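PDB 3L84: transketolase, which belongs to the thiamine diphosphate-binding enzymes and is built from a diphosphate-binding, a pyrimidine-binding and a C-terminal domain. Local coordinates for residues F333-G345 against F495-E507. Residues are numbered along the deposited sequence; the frame is centred on the assembly and turned at random.
Sequences FKGKDLATRDSNG and FVLSRQKLKALNE
Where Thr340 and Ser498 meet, the start of helix 340-354 in the pyrimidine-binding domain is fastened to the chain leaving strand 493-496 of its parallel sheet. The grip is reciprocal: Ser498 N gives a nearly straight bond to Thr340 OG1 (2.8 Å, 171°), while Thr340 N donates to Ser498 OG at 3.1 Å. Thr340 OG1, set by chi1 of 53° between backbone N and carbonyl carbon, donates to a water that donates on to Val496 O. Ser498 OG in turn donates to Gln500 O, and Arg341 N binds Ser498 O. One turn further along the helix, the CD1 methyl of Leu497 presses on the Asn344 amide, 3.5 Å from CG. Arg341 runs beside Arg499, whose CG lies over one guanidinium face; Arg341 NE makes a weak bond to Arg499 O, whereas NH1 is held by Ser368 O.

Before the helix, Leu338 and Leu502 form a single antiparallel hydrogen-bonded bridge. Just ahead of it, Asp337 divides its carboxylate: OD1 accepts Ala504 N on the anti side (2.9 Å, 170°), and OD2 takes Lys503 NZ on the syn side at 3.0 Å, both from out of its plane. Together with a water shared with Ala504 O, they restrict its rotation, and the lysine probably stabilises its charge. Exchanged hydroxyl and amide bonds therefore tie down the helix start, while the intersegment salt bridges, Asp337-Lys503 and the weaker Lys334-Glu507, precede it toward the exposed end.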
loop_
_atom_site.group_PDB
_atom_site.type_symbol
_atom_site.label_atom_id
_atom_site.label_comp_id
_atom_site.label_asym_id
_atom_site.label_seq_id
_atom_site.Cartn_x
_atom_site.Cartn_y
_atom_site.Cartn_z
ATOM N N PHE A 333 -26.299 5.176 -22.574
ATOM C CA PHE A 333 -25.370 4.255 -23.210
ATOM C C PHE A 333 -26.028 2.992 -23.724
ATOM O O PHE A 333 -25.324 2.038 -24.127
ATOM C CB PHE A 333 -24.250 3.866 -22.236
ATOM C CG PHE A 333 -23.388 5.009 -21.810
ATOM C CD1 PHE A 333 -22.555 5.645 -22.697
ATOM C CD2 PHE A 333 -23.321 5.358 -20.479
ATOM C CE1 PHE A 333 -21.710 6.662 -22.257
ATOM C CE2 PHE A 333 -22.486 6.356 -20.054
ATOM C CZ PHE A 333 -21.664 6.976 -20.943
ATOM N N LYS A 334 -27.340 2.934 -23.688
ATOM C CA LYS A 334 -28.046 1.763 -24.180
ATOM C C LYS A 334 -27.612 1.355 -25.586
ATOM O O LYS A 334 -27.639 2.131 -26.482
ATOM C CB LYS A 334 -29.561 1.926 -24.071
ATOM C CG LYS A 334 -30.290 0.675 -24.368
ATOM C CD LYS A 334 -31.779 0.804 -24.179
ATOM C CE LYS A 334 -32.482 -0.529 -24.397
ATOM N NZ LYS A 334 -33.932 -0.276 -24.492
ATOM N N GLY A 335 -27.163 0.114 -25.720
ATOM C CA GLY A 335 -26.800 -0.436 -27.009
ATOM C C GLY A 335 -25.435 -0.026 -27.538
ATOM O O GLY A 335 -25.064 -0.413 -28.657
ATOM N N LYS A 336 -24.681 0.752 -26.760
ATOM C CA LYS A 336 -23.409 1.290 -27.227
ATOM C C LYS A 336 -22.284 0.454 -26.652
ATOM O O LYS A 336 -22.112 0.375 -25.430
ATOM C CB LYS A 336 -23.261 2.765 -26.823
ATOM C CG LYS A 336 -24.258 3.677 -27.464
ATOM C CD LYS A 336 -23.977 5.191 -27.202
ATOM C CE LYS A 336 -24.350 6.080 -28.400
ATOM N NZ LYS A 336 -25.836 6.257 -28.611
ATOM N N ASP A 337 -21.524 -0.198 -27.515
ATOM C CA ASP A 337 -20.321 -0.926 -27.119
ATOM C C ASP A 337 -19.229 0.090 -26.739
ATOM O O ASP A 337 -18.957 1.029 -27.467
ATOM C CB ASP A 337 -19.805 -1.799 -28.250
ATOM C CG ASP A 337 -20.747 -2.932 -28.632
ATOM O OD1 ASP A 337 -21.784 -3.213 -27.974
ATOM O OD2 ASP A 337 -20.479 -3.513 -29.724
ATOM N N LEU A 338 -18.603 -0.095 -25.579
ATOM C CA LEU A 338 -17.594 0.851 -25.092
ATOM C C LEU A 338 -16.742 0.174 -24.022
ATOM O O LEU A 338 -17.145 -0.805 -23.399
ATOM C CB LEU A 338 -18.242 2.108 -24.493
ATOM C CG LEU A 338 -19.446 1.903 -23.578
ATOM C CD1 LEU A 338 -18.989 1.464 -22.179
ATOM C CD2 LEU A 338 -20.321 3.174 -23.540
ATOM N N ALA A 339 -15.539 0.691 -23.841
ATOM C CA ALA A 339 -14.781 0.359 -22.662
ATOM C C ALA A 339 -15.402 1.099 -21.476
ATOM O O ALA A 339 -15.744 2.287 -21.591
ATOM C CB ALA A 339 -13.347 0.833 -22.841
ATOM N N THR A 340 -15.501 0.458 -20.306
ATOM C CA THR A 340 -16.152 1.149 -19.190
ATOM C C THR A 340 -15.261 2.265 -18.629
ATOM O O THR A 340 -15.783 3.155 -17.983
ATOM C CB THR A 340 -16.650 0.180 -18.145
ATOM O OG1 THR A 340 -15.600 -0.690 -17.739
ATOM C CG2 THR A 340 -17.879 -0.601 -18.669
ATOM N N ARG A 341 -13.964 2.333 -18.922
ATOM C CA ARG A 341 -13.222 3.548 -18.571
ATOM C C ARG A 341 -13.817 4.761 -19.311
ATOM O O ARG A 341 -13.801 5.876 -18.782
ATOM C CB ARG A 341 -11.719 3.438 -18.853
ATOM C CG ARG A 341 -11.307 3.258 -20.290
ATOM C CD ARG A 341 -9.812 3.295 -20.401
ATOM N NE ARG A 341 -9.333 2.914 -21.732
ATOM C CZ ARG A 341 -8.129 3.185 -22.229
ATOM N NH1 ARG A 341 -7.273 3.973 -21.605
ATOM N NH2 ARG A 341 -7.808 2.686 -23.427
ATOM N N ASP A 342 -14.274 4.568 -20.543
ATOM C CA ASP A 342 -14.810 5.626 -21.379
ATOM C C ASP A 342 -16.217 6.021 -20.977
ATOM O O ASP A 342 -16.509 7.222 -20.875
ATOM C CB ASP A 342 -14.765 5.214 -22.856
ATOM C CG ASP A 342 -13.370 5.107 -23.398
ATOM O OD1 ASP A 342 -12.472 5.835 -22.942
ATOM O OD2 ASP A 342 -13.151 4.311 -24.339
ATOM N N SER A 343 -17.122 5.067 -20.728
ATOM C CA SER A 343 -18.411 5.435 -20.167
ATOM C C SER A 343 -18.204 6.169 -18.856
ATOM O O SER A 343 -18.852 7.184 -18.592
ATOM C CB SER A 343 -19.330 4.229 -19.978
ATOM O OG SER A 343 -18.721 3.212 -19.200
ATOM N N ASN A 344 -17.291 5.686 -18.028
ATOM C CA ASN A 344 -17.093 6.322 -16.724
ATOM C C ASN A 344 -16.588 7.737 -16.867
ATOM O O ASN A 344 -17.051 8.623 -16.127
ATOM C CB ASN A 344 -16.203 5.455 -15.841
ATOM C CG ASN A 344 -16.149 5.972 -14.429
ATOM O OD1 ASN A 344 -15.172 6.681 -14.024
ATOM N ND2 ASN A 344 -17.169 5.700 -13.694
ATOM N N GLY A 345 -15.668 7.991 -17.784
ATOM C CA GLY A 345 -15.161 9.327 -17.977
ATOM C C GLY A 345 -16.268 10.279 -18.395
ATOM O O GLY A 345 -16.314 11.434 -17.940
ATOM N N PHE A 495 -15.074 1.929 -8.510
ATOM C CA PHE A 495 -15.500 1.611 -9.860
ATOM C C PHE A 495 -14.339 0.908 -10.551
ATOM O O PHE A 495 -13.263 1.484 -10.735
ATOM C CB PHE A 495 -15.902 2.893 -10.584
ATOM C CG PHE A 495 -17.101 3.551 -9.980
ATOM C CD1 PHE A 495 -18.383 3.281 -10.440
ATOM C CD2 PHE A 495 -16.968 4.367 -8.914
ATOM C CE1 PHE A 495 -19.487 3.917 -9.849
ATOM C CE2 PHE A 495 -18.057 4.964 -8.332
ATOM C CZ PHE A 495 -19.307 4.731 -8.796
ATOM N N VAL A 496 -14.575 -0.345 -10.933
ATOM C CA VAL A 496 -13.567 -1.216 -11.526
ATOM C C VAL A 496 -13.898 -1.341 -13.018
ATOM O O VAL A 496 -14.955 -1.882 -13.382
ATOM C CB VAL A 496 -13.547 -2.551 -10.807
ATOM C CG1 VAL A 496 -12.600 -3.584 -11.500
ATOM C CG2 VAL A 496 -13.192 -2.412 -9.325
ATOM N N LEU A 497 -13.031 -0.753 -13.837
ATOM C CA LEU A 497 -13.362 -0.379 -15.197
ATOM C C LEU A 497 -12.358 -0.970 -16.198
ATOM O O LEU A 497 -11.164 -1.089 -15.908
ATOM C CB LEU A 497 -13.374 1.146 -15.296
ATOM C CG LEU A 497 -14.326 1.832 -14.306
ATOM C CD1 LEU A 497 -13.960 3.297 -14.174
ATOM C CD2 LEU A 497 -15.772 1.604 -14.654
ATOM N N SER A 498 -12.836 -1.291 -17.407
ATOM C CA SER A 498 -12.006 -1.921 -18.417
ATOM C C SER A 498 -11.220 -0.958 -19.263
ATOM O O SER A 498 -11.678 0.177 -19.525
ATOM C CB SER A 498 -12.858 -2.798 -19.336
ATOM O OG SER A 498 -13.666 -2.007 -20.204
ATOM N N ARG A 499 -10.031 -1.392 -19.688
ATOM C CA ARG A 499 -9.252 -0.715 -20.732
ATOM C C ARG A 499 -9.945 -0.915 -22.078
ATOM O O ARG A 499 -10.010 -0.032 -22.925
ATOM C CB ARG A 499 -7.822 -1.311 -20.776
ATOM C CG ARG A 499 -6.905 -0.589 -21.718
ATOM C CD ARG A 499 -5.607 -1.320 -21.991
ATOM N NE ARG A 499 -4.758 -0.436 -22.812
ATOM C CZ ARG A 499 -3.833 -0.824 -23.684
ATOM N NH1 ARG A 499 -3.148 0.102 -24.360
ATOM N NH2 ARG A 499 -3.588 -2.117 -23.909
ATOM N N GLN A 500 -10.335 -2.165 -22.327
ATOM C CA GLN A 500 -10.772 -2.641 -23.626
ATOM C C GLN A 500 -12.288 -2.506 -23.808
ATOM O O GLN A 500 -13.055 -2.473 -22.849
ATOM C CB GLN A 500 -10.367 -4.108 -23.857
ATOM C CG GLN A 500 -11.219 -5.174 -23.118
ATOM C CD GLN A 500 -10.873 -5.389 -21.664
ATOM O OE1 GLN A 500 -10.165 -4.568 -21.048
ATOM N NE2 GLN A 500 -11.449 -6.433 -21.073
ATOM N N LYS A 501 -12.732 -2.468 -25.067
ATOM C CA LYS A 501 -14.129 -2.339 -25.383
ATOM C C LYS A 501 -14.926 -3.561 -24.915
ATOM O O LYS A 501 -14.525 -4.719 -25.171
ATOM C CB LYS A 501 -14.291 -2.208 -26.905
ATOM C CG LYS A 501 -15.713 -1.868 -27.330
ATOM C CD LYS A 501 -15.869 -1.677 -28.850
ATOM C CE LYS A 501 -15.186 -0.444 -29.315
ATOM N NZ LYS A 501 -15.663 -0.054 -30.689
ATOM N N LEU A 502 -16.077 -3.288 -24.304
ATOM C CA LEU A 502 -17.057 -4.302 -23.900
ATOM C C LEU A 502 -18.349 -4.167 -24.690
ATOM O O LEU A 502 -18.702 -3.088 -25.173
ATOM C CB LEU A 502 -17.391 -4.168 -22.406
ATOM C CG LEU A 502 -16.188 -4.095 -21.448
ATOM C CD1 LEU A 502 -16.670 -4.119 -20.002
ATOM C CD2 LEU A 502 -15.161 -5.183 -21.726
ATOM N N LYS A 503 -19.118 -5.239 -24.723
ATOM C CA LYS A 503 -20.348 -5.270 -25.487
ATOM C C LYS A 503 -21.512 -4.801 -24.659
ATOM O O LYS A 503 -21.743 -5.221 -23.546
ATOM C CB LYS A 503 -20.630 -6.681 -25.984
ATOM C CG LYS A 503 -19.558 -7.256 -26.892
ATOM C CD LYS A 503 -19.565 -6.701 -28.330
ATOM C CE LYS A 503 -20.935 -6.712 -29.003
ATOM N NZ LYS A 503 -20.895 -6.343 -30.483
ATOM N N ALA A 504 -22.306 -3.935 -25.239
ATOM C CA ALA A 504 -23.507 -3.487 -24.561
ATOM C C ALA A 504 -24.452 -4.658 -24.288
ATOM O O ALA A 504 -24.626 -5.555 -25.128
ATOM C CB ALA A 504 -24.212 -2.437 -25.430
ATOM N N LEU A 505 -25.087 -4.655 -23.121
ATOM C CA LEU A 505 -26.026 -5.681 -22.717
ATOM C C LEU A 505 -27.436 -5.378 -23.167
ATOM O O LEU A 505 -27.810 -4.247 -23.467
ATOM C CB LEU A 505 -26.053 -5.817 -21.180
ATOM C CG LEU A 505 -24.730 -6.090 -20.491
ATOM C CD1 LEU A 505 -24.948 -6.217 -18.975
ATOM C CD2 LEU A 505 -24.062 -7.341 -21.058
ATOM N N ASN A 506 -28.231 -6.433 -23.216
ATOM C CA ASN A 506 -29.653 -6.273 -23.324
ATOM C C ASN A 506 -30.245 -5.906 -21.959
ATOM O O ASN A 506 -29.571 -5.979 -20.934
ATOM C CB ASN A 506 -30.275 -7.527 -23.961
ATOM C CG ASN A 506 -29.807 -7.715 -25.411
ATOM O OD1 ASN A 506 -30.069 -6.871 -26.276
ATOM N ND2 ASN A 506 -29.055 -8.795 -25.670
ATOM N N GLU A 507 -31.515 -5.537 -21.938
ATOM C CA GLU A 507 -32.123 -5.034 -20.712
ATOM C C GLU A 507 -32.313 -6.143 -19.660
ATOM O O GLU A 507 -32.438 -7.309 -20.003
ATOM C CB GLU A 507 -33.442 -4.311 -21.016
ATOM C CG GLU A 507 -33.217 -2.945 -21.727
ATOM C CD GLU A 507 -34.385 -1.969 -21.628
ATOM O OE1 GLU A 507 -34.136 -0.724 -21.554
ATOM O OE2 GLU A 507 -35.547 -2.438 -21.631
HETATM O O HOH W 1 -26.938 -1.639 -23.253
HETATM O O HOH W 2 -23.912 -5.100 -27.894
HETATM O O HOH W 3 -15.915 -2.700 -15.879
#